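Local coordinates for ESX-5 secretion system protein EccC5 (Mycobacterium tuberculosis, PDB 6J18) that serves as the FtsK/SpoIIIE-type ATPase of the ESX-5 type VII secretion system, which secretes EsxN and a number of PE_PGRS and PPE proteins, at residues 163-166 / 167-171; 49-53 / 54-58; 186-190 / 191-195; 258-262 / 263-267. One frame throughout, in Å; residues are numbered along the deposited sequence.

Interaction 1 (163-166 / 167-171)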
# COMPACT_ATOMS: atom_id res chain seq x y z
N TYR A 163 -8.87 8.34 12.45
CA TYR A 163 -10.07 7.50 12.45
C TYR A 163 -11.33 8.33 12.21
O TYR A 163 -12.38 7.79 11.86
CB TYR A 163 -10.17 6.73 13.77
CG TYR A 163 -9.87 7.56 15.00
CD1 TYR A 163 -8.57 7.70 15.46
CD2 TYR A 163 -10.89 8.19 15.71
CE1 TYR A 163 -8.28 8.45 16.59
CE2 TYR A 163 -10.61 8.94 16.83
CZ TYR A 163 -9.31 9.07 17.27
OH TYR A 163 -9.03 9.82 18.39
N ASN A 164 -11.22 9.64 12.41
CA ASN A 164 -12.31 10.56 12.08
C ASN A 164 -11.91 11.43 10.90
O ASN A 164 -10.73 11.54 10.57
CB ASN A 164 -12.66 11.43 13.29
CG ASN A 164 -13.17 10.62 14.47
OD1 ASN A 164 -13.65 9.51 14.30
ND2 ASN A 164 -13.05 11.19 15.67
N LEU A 165 -12.90 12.05 10.25
CA LEU A 165 -12.65 12.85 9.06
C LEU A 165 -11.73 14.04 9.34
O LEU A 165 -10.78 14.28 8.59
CB LEU A 165 -13.97 13.36 8.47
CG LEU A 165 -13.80 14.22 7.22
CD1 LEU A 165 -13.16 13.41 6.10
CD2 LEU A 165 -15.13 14.81 6.77
N ASP A 166 -12.02 14.77 10.41
CA ASP A 166 -11.20 15.92 10.80
C ASP A 166 -9.76 15.50 11.06
O ASP A 166 -8.83 16.25 10.78
CB ASP A 166 -11.78 16.61 12.03
CG ASP A 166 -13.11 17.28 11.75
OD1 ASP A 166 -13.39 17.58 10.57
OD2 ASP A 166 -13.87 17.52 12.72
N GLY A 167 -9.59 14.30 11.60
CA GLY A 167 -8.27 13.75 11.84
C GLY A 167 -7.54 13.45 10.55
O GLY A 167 -6.34 13.66 10.43
N VAL A 168 -8.28 12.95 9.56
CA VAL A 168 -7.71 12.64 8.26
C VAL A 168 -7.27 13.92 7.54
O VAL A 168 -6.16 13.99 7.02
CB VAL A 168 -8.70 11.87 7.36
CG1 VAL A 168 -8.11 11.65 5.98
CG2 VAL A 168 -9.06 10.54 8.00
N VAL A 169 -8.15 14.92 7.54
CA VAL A 169 -7.85 16.21 6.92
C VAL A 169 -6.59 16.83 7.52
O VAL A 169 -5.70 17.29 6.79
CB VAL A 169 -9.03 17.20 7.08
CG1 VAL A 169 -8.59 18.62 6.75
CG2 VAL A 169 -10.20 16.77 6.21
N ALA A 170 -6.50 16.82 8.84
CA ALA A 170 -5.35 17.38 9.55
C ALA A 170 -4.07 16.60 9.26
O ALA A 170 -3.02 17.19 9.03
CB ALA A 170 -5.62 17.42 11.04
N MET A 171 -4.18 15.27 9.28
CA MET A 171 -3.02 14.41 9.05
C MET A 171 -2.47 14.57 7.63
O MET A 171 -1.26 14.59 7.43
CB MET A 171 -3.39 12.95 9.31
CG MET A 171 -2.20 12.00 9.21
SD MET A 171 -2.66 10.26 9.41
CE MET A 171 -3.41 9.94 7.82

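Interaction 2 (49-53 / 54-58)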
# COMPACT_ATOMS: atom_id res chain seq x y z
N PRO A 49 -3.48 -22.81 -1.95
CA PRO A 49 -4.15 -23.28 -0.73
C PRO A 49 -5.21 -22.31 -0.24
O PRO A 49 -5.23 -21.15 -0.66
CB PRO A 49 -3.00 -23.39 0.27
CG PRO A 49 -2.06 -22.32 -0.15
CD PRO A 49 -2.14 -22.28 -1.66
N ALA A 50 -6.08 -22.77 0.65
CA ALA A 50 -7.13 -21.92 1.22
C ALA A 50 -6.54 -20.95 2.23
O ALA A 50 -7.12 -19.90 2.51
CB ALA A 50 -8.20 -22.78 1.87
N ARG A 51 -5.39 -21.30 2.79
CA ARG A 51 -4.65 -20.39 3.66
C ARG A 51 -3.15 -20.57 3.53
O ARG A 51 -2.65 -21.70 3.47
CB ARG A 51 -5.06 -20.57 5.13
CG ARG A 51 -4.35 -19.57 6.04
CD ARG A 51 -4.43 -19.93 7.51
NE ARG A 51 -3.75 -18.93 8.33
CZ ARG A 51 -2.46 -19.00 8.67
NH1 ARG A 51 -1.72 -20.03 8.27
NH2 ARG A 51 -1.92 -18.05 9.42
N PHE A 52 -2.44 -19.46 3.49
CA PHE A 52 -0.98 -19.46 3.49
C PHE A 52 -0.51 -18.36 4.44
O PHE A 52 -0.69 -17.18 4.16
CB PHE A 52 -0.43 -19.24 2.08
CG PHE A 52 1.00 -19.64 1.92
CD1 PHE A 52 1.35 -20.98 1.84
CD2 PHE A 52 2.00 -18.68 1.84
CE1 PHE A 52 2.68 -21.35 1.69
CE2 PHE A 52 3.32 -19.05 1.69
CZ PHE A 52 3.66 -20.39 1.61
N GLY A 53 0.06 -18.76 5.57
CA GLY A 53 0.45 -17.82 6.61
C GLY A 53 1.63 -16.95 6.23
O GLY A 53 2.43 -17.31 5.37
N VAL A 54 1.74 -15.79 6.87
CA VAL A 54 2.86 -14.88 6.62
C VAL A 54 4.16 -15.52 7.09
O VAL A 54 5.23 -15.23 6.55
CB VAL A 54 2.65 -13.51 7.32
CG1 VAL A 54 2.57 -13.67 8.83
CG2 VAL A 54 3.75 -12.53 6.93
N GLU A 55 4.07 -16.41 8.07
CA GLU A 55 5.24 -17.14 8.54
C GLU A 55 5.73 -18.09 7.46
O GLU A 55 6.93 -18.37 7.35
CB GLU A 55 4.93 -17.90 9.84
CG GLU A 55 3.95 -19.07 9.69
CD GLU A 55 2.50 -18.63 9.54
OE1 GLU A 55 2.21 -17.43 9.72
OE2 GLU A 55 1.65 -19.49 9.24
N GLN A 56 4.80 -18.57 6.64
CA GLN A 56 5.13 -19.49 5.55
C GLN A 56 5.78 -18.77 4.38
O GLN A 56 6.74 -19.26 3.80
CB GLN A 56 3.87 -20.23 5.08
CG GLN A 56 3.30 -21.21 6.10
CD GLN A 56 1.99 -21.84 5.64
OE1 GLN A 56 0.91 -21.38 6.00
NE2 GLN A 56 2.09 -22.90 4.85
N VAL A 57 5.27 -17.59 4.04
CA VAL A 57 5.82 -16.83 2.92
C VAL A 57 7.20 -16.28 3.27
O VAL A 57 8.03 -16.04 2.39
CB VAL A 57 4.88 -15.68 2.48
CG1 VAL A 57 4.93 -14.52 3.47
CG2 VAL A 57 5.24 -15.20 1.08
N ARG A 58 7.46 -16.11 4.57
CA ARG A 58 8.75 -15.62 5.03
C ARG A 58 9.82 -16.70 4.92
O ARG A 58 10.99 -16.40 4.68
CB ARG A 58 8.64 -15.11 6.47
CG ARG A 58 8.02 -13.72 6.56
CD ARG A 58 7.76 -13.29 7.99
NE ARG A 58 7.27 -11.92 8.04
CZ ARG A 58 6.67 -11.37 9.09
NH1 ARG A 58 6.46 -12.08 10.19
NH2 ARG A 58 6.26 -10.11 9.03
O HOH W 1 -0.69 -23.79 3.51

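Interaction 3 (186-190 / 191-195)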
# COMPACT_ATOMS: atom_id res chain seq x y z
N PRO A 186 15.20 25.73 -4.69
CA PRO A 186 15.17 26.17 -6.09
C PRO A 186 16.39 26.99 -6.49
O PRO A 186 16.95 27.73 -5.68
CB PRO A 186 13.90 27.01 -6.16
CG PRO A 186 13.75 27.55 -4.78
CD PRO A 186 14.22 26.46 -3.87
N GLY A 187 16.80 26.86 -7.75
CA GLY A 187 17.82 27.71 -8.33
C GLY A 187 19.24 27.51 -7.83
O GLY A 187 20.02 28.46 -7.76
N LEU A 188 19.58 26.27 -7.47
CA LEU A 188 20.94 25.97 -7.04
C LEU A 188 21.83 25.66 -8.24
O LEU A 188 21.35 25.24 -9.29
CB LEU A 188 20.96 24.79 -6.07
CG LEU A 188 20.26 25.00 -4.72
CD1 LEU A 188 20.34 23.73 -3.88
CD2 LEU A 188 20.88 26.17 -3.98
N SER A 189 23.13 25.88 -8.08
CA SER A 189 24.09 25.56 -9.14
C SER A 189 24.28 24.05 -9.21
O SER A 189 23.85 23.32 -8.32
CB SER A 189 25.43 26.25 -8.89
OG SER A 189 26.14 25.61 -7.85
N ALA A 190 24.91 23.59 -10.28
CA ALA A 190 25.22 22.17 -10.42
C ALA A 190 26.13 21.74 -9.28
O ALA A 190 25.86 20.74 -8.62
CB ALA A 190 25.87 21.89 -11.77
N GLU A 191 27.19 22.51 -9.04
CA GLU A 191 28.14 22.24 -7.97
C GLU A 191 27.45 22.09 -6.61
O GLU A 191 27.82 21.22 -5.82
CB GLU A 191 29.18 23.36 -7.88
CG GLU A 191 30.24 23.33 -8.96
CD GLU A 191 30.96 22.00 -9.05
OE1 GLU A 191 31.25 21.40 -7.99
OE2 GLU A 191 31.23 21.54 -10.18
N GLU A 192 26.47 22.94 -6.36
CA GLU A 192 25.72 22.90 -5.10
C GLU A 192 24.88 21.63 -5.01
O GLU A 192 24.86 20.97 -3.97
CB GLU A 192 24.83 24.14 -4.97
CG GLU A 192 25.59 25.40 -4.59
CD GLU A 192 24.71 26.63 -4.60
OE1 GLU A 192 24.49 27.21 -3.52
OE2 GLU A 192 24.25 27.03 -5.69
N LEU A 193 24.19 21.30 -6.09
CA LEU A 193 23.33 20.12 -6.13
C LEU A 193 24.13 18.84 -5.97
O LEU A 193 23.63 17.84 -5.46
CB LEU A 193 22.54 20.09 -7.44
CG LEU A 193 21.37 21.07 -7.55
CD1 LEU A 193 20.90 21.18 -8.98
CD2 LEU A 193 20.22 20.65 -6.64
N LEU A 194 25.39 18.87 -6.41
CA LEU A 194 26.27 17.71 -6.33
C LEU A 194 26.69 17.39 -4.91
O LEU A 194 26.92 16.23 -4.57
CB LEU A 194 27.51 17.95 -7.18
CG LEU A 194 27.35 18.07 -8.69
CD1 LEU A 194 28.72 18.04 -9.31
CD2 LEU A 194 26.48 16.95 -9.23
N SER A 195 26.80 18.43 -4.09
CA SER A 195 27.39 18.34 -2.76
C SER A 195 26.75 17.29 -1.86
O SER A 195 27.44 16.64 -1.07
CB SER A 195 27.31 19.70 -2.06
OG SER A 195 27.98 20.70 -2.82

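Interaction 4 (258-262 / 263-267)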
# COMPACT_ATOMS: atom_id res chain seq x y z
N ARG A 258 -7.76 7.74 -9.02
CA ARG A 258 -7.49 8.13 -10.40
C ARG A 258 -5.99 8.33 -10.63
O ARG A 258 -5.45 7.91 -11.65
CB ARG A 258 -8.25 9.41 -10.75
CG ARG A 258 -7.88 10.01 -12.10
CD ARG A 258 -8.64 11.30 -12.41
NE ARG A 258 -9.29 11.90 -11.24
CZ ARG A 258 -10.56 11.70 -10.90
NH1 ARG A 258 -11.34 10.94 -11.65
NH2 ARG A 258 -11.06 12.28 -9.81
N ALA A 259 -5.34 8.97 -9.67
CA ALA A 259 -3.90 9.22 -9.75
C ALA A 259 -3.12 7.91 -9.71
O ALA A 259 -2.11 7.75 -10.39
CB ALA A 259 -3.45 10.14 -8.63
N LEU A 260 -3.60 6.97 -8.90
CA LEU A 260 -2.96 5.67 -8.78
C LEU A 260 -3.12 4.86 -10.07
O LEU A 260 -2.21 4.14 -10.48
CB LEU A 260 -3.52 4.89 -7.59
CG LEU A 260 -3.08 5.40 -6.22
CD1 LEU A 260 -3.79 4.66 -5.10
CD2 LEU A 260 -1.57 5.29 -6.06
N HIS A 261 -4.27 5.00 -10.72
CA HIS A 261 -4.51 4.32 -11.99
C HIS A 261 -3.65 4.94 -13.09
O HIS A 261 -3.13 4.24 -13.95
CB HIS A 261 -5.99 4.39 -12.38
CG HIS A 261 -6.31 3.66 -13.65
ND1 HIS A 261 -5.49 2.69 -14.18
CD2 HIS A 261 -7.36 3.77 -14.49
CE1 HIS A 261 -6.03 2.23 -15.30
NE2 HIS A 261 -7.16 2.87 -15.51
N GLN A 262 -3.50 6.26 -13.05
CA GLN A 262 -2.68 6.97 -14.01
C GLN A 262 -1.20 6.61 -13.85
O GLN A 262 -0.44 6.64 -14.81
CB GLN A 262 -2.86 8.49 -13.87
CG GLN A 262 -4.00 9.05 -14.71
CD GLN A 262 -4.21 10.53 -14.46
OE1 GLN A 262 -3.48 11.17 -13.70
NE2 GLN A 262 -5.23 11.10 -15.11
N ALA A 263 -0.82 6.25 -12.63
CA ALA A 263 0.55 5.83 -12.34
C ALA A 263 0.72 4.33 -12.57
O ALA A 263 1.77 3.77 -12.29
CB ALA A 263 0.93 6.20 -10.92
N ASN A 264 -0.33 3.70 -13.10
CA ASN A 264 -0.34 2.27 -13.39
C ASN A 264 0.03 1.41 -12.18
O ASN A 264 0.76 0.43 -12.31
CB ASN A 264 0.61 1.96 -14.55
CG ASN A 264 0.10 2.50 -15.88
OD1 ASN A 264 0.80 3.24 -16.57
ND2 ASN A 264 -1.12 2.13 -16.23
N ALA A 265 -0.49 1.79 -11.02
CA ALA A 265 -0.26 1.02 -9.80
C ALA A 265 -0.89 -0.36 -9.91
O ALA A 265 -1.95 -0.51 -10.53
CB ALA A 265 -0.81 1.76 -8.59
N PRO A 266 -0.24 -1.38 -9.32
CA PRO A 266 -0.80 -2.73 -9.28
C PRO A 266 -2.16 -2.76 -8.60
O PRO A 266 -2.35 -2.11 -7.57
CB PRO A 266 0.23 -3.51 -8.46
CG PRO A 266 1.50 -2.76 -8.64
CD PRO A 266 1.11 -1.32 -8.73
N LEU A 267 -3.11 -3.49 -9.18
CA LEU A 267 -4.45 -3.58 -8.62
C LEU A 267 -4.84 -5.02 -8.34
O LEU A 267 -5.00 -5.82 -9.27
CB LEU A 267 -5.46 -2.93 -9.58
CG LEU A 267 -6.94 -3.07 -9.21
CD1 LEU A 267 -7.26 -2.35 -7.92
CD2 LEU A 267 -7.80 -2.53 -10.34

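Interaction 1 (163-166 / 167-171)
Asn164, Leu165 and Asp166 meet Val168, Val169 and Ala170 through a run of backbone hydrogen bonds in the first turn of helix 165-180. The site is a helix N-terminus on the protein surface, in the FtsK-type ATPase domain. Asn164 holds the N-cap position, and its carbonyl opens the helical ladder. Val168 N donates to Asn164 O at 3.0 Å. Val169 N then reaches Leu165 O at 2.9 Å, and this bond is nearly straight, with an angle of 170° at the hydrogen. Ala170 N donates to Asp166 O at 3.1 Å.

The side chains add little across the turn. Leu165 CD1 and Val169 CG2 make a loose apolar contact at 4.5 Å. Both of these residues also touch Pro221 of a loop. Val168 is buried and faces the sheet, where it packs on Val143 of strand 137-143 and Ala162 of strand 158-162. Met171 continues this inner side of the helix against Trp141. Val168 has CG1 anti to the backbone N (chi1 176°), which leaves CG2 beside that N and close to the preceding turn. CG2 therefore lies against the same carbonyl that the Val168 N-H uses, 3.2 Å from Asn164 O.

Interaction 2 (49-53 / 54-58)
The amide arm of Gln56 lies across the Phe52 ring and reaches back to the backbone of Gly53. Its CB sits over one face of the ring, 3.7 Å from the centroid, in a CH-pi contact. Farther out, Gln56 NE2 comes to 3.6 Å from Phe52 CE1, with the amide plane inclined 35° to the ring. Phe52 has CG anti to the backbone N (chi1 -162°), and this brings the ring against the first helical turn. There Phe52 CE2 also packs on Val57 CB at 3.8 Å.

The far end of Gln56 is held by polar contacts. Gly53 N donates to Gln56 OE1 at 2.8 Å in a nearly straight bond, although the donor lies above the amide carbonyl plane. A water bridges Gln56 NE2 to Arg51 O, so both ends of the amide have a partner.

This is the N-terminus of helix 54-61, with Gly53 at the N-cap. Gly53 O accepts from two donors, Val57 N at 3.1 Å and Gln56 N at 3.0 Å. The loop before the helix runs past the nucleotide: Ala50 touches the bound ATP. Phe52 and Val57 both pack on Ile78 of strand 75-79.

The extended Arg51 crosses Glu55 at about a right angle. Its guanidinium meets Glu55 edge-on and nearly coplanar with the carboxylate. The Arg51 NH1 to Glu55 OE2 salt bridge is long, at 3.5 Å, and the Glu55 chain bends at chi2 (-76°) to face it.

Interaction 3 (186-190 / 191-195)
Ser189 and Glu192 hold each other through a reciprocal set of bonds, the capping box at the start of helix 190-194. Ser189 N donates to Glu192 OE2 at 2.9 Å, almost straight at 174°. Glu192 N returns a bond to Ser189 OG at 3.1 Å. The serine hydroxyl also donates to Glu192 OE2, at 3.2 Å. Both donors meet OE2 on its anti side.

The side-chain shapes set up the box. Ser189 OG stands between its own backbone N and carbonyl carbon (chi1 75°), placing OG to accept from Glu192 N. The Glu192 chain is extended beyond CG and sweeps back over the N-cap. Further along, Leu193 N bonds to Ser189 O and Leu194 N to Ala190 O.

Leu188 flanks the box on the chain's way in. Its CB lies 4.0 Å from Leu193 CG, and its CD2 lies 3.8 Å from Glu192 OE1. Leu188 and Leu193 both touch Trp198, and Leu193 also touches Pro184. These leucines join the helix start to loop residues on an otherwise exposed surface.

Glu192 OE2 thus accepts two bonds from one residue. A carboxylate over a helix N-terminus would probably be stabilised in its charged form by the helix dipole.

Interaction 4 (258-262 / 263-267)
Ala263 packs back on the last turn of helix 255-262, just where the chain leaves it. Its N-H reaches Ala259 O at 3.0 Å in a bent bond, and Leu260 O weakly at 3.3 Å. Its methyl lies against the first of these carbonyls, with Ala263 CB 3.5 Å from Ala259 O. Ala263 is also the first residue to leave helical backbone angles.

Leu260 is the main partner on the helix side. Its carbonyl accepts from Ala265 N at 3.0 Å, nearly straight at 167°, with the donor almost on the line of the C=O bond. Asn264 N turns to His261 O, also at 3.0 Å, but from above that carbonyl plane. The two nested bonds form a Schellman motif, with Asn264 as the C-prime residue. Its positive phi (55°) reverses the chain so that Ala265 can reach back over the helix end.

An apolar contact accompanies the polar ones. Ala265 CB points toward the helix and lies 4.3 Å from Leu260 CB. The methyl also rests 3.3 Å from Leu260 O, beside the bond made by its own N-H. Both residues are buried: Leu260 packs on Met97 of strand 96-100 and on His95, and Ala265 touches Asn93.

Past the turn, Ala265 O accepts a hydrogen bond from Arg280 NH1. Pro266 makes a backbone bond to Met97, and Leu267 begins strand 267-269, which pairs in parallel with strand 96-100 of the central sheet.

Overall arrangement
Along the chain the contacts come in the order interaction 2, 1, 3, 4. They run in series, and none nests in or crosses another. Interaction 2 starts helix 54-61, on a loop that passes the ATP. Interaction 1 starts helix 165-180 directly after strand 158-162, on the opposite side of the chain's centre. Interaction 3 opens the short helix 190-194, on an outlying part of the fold about 48 Å from interaction 2, centre to centre. Interaction 4 ends helix 255-262 and leads the chain into strand 267-269. Three contacts thus begin helices and one closes a helix. No two touch; interactions 1 and 4 come nearest, about 14 Å between closest atoms.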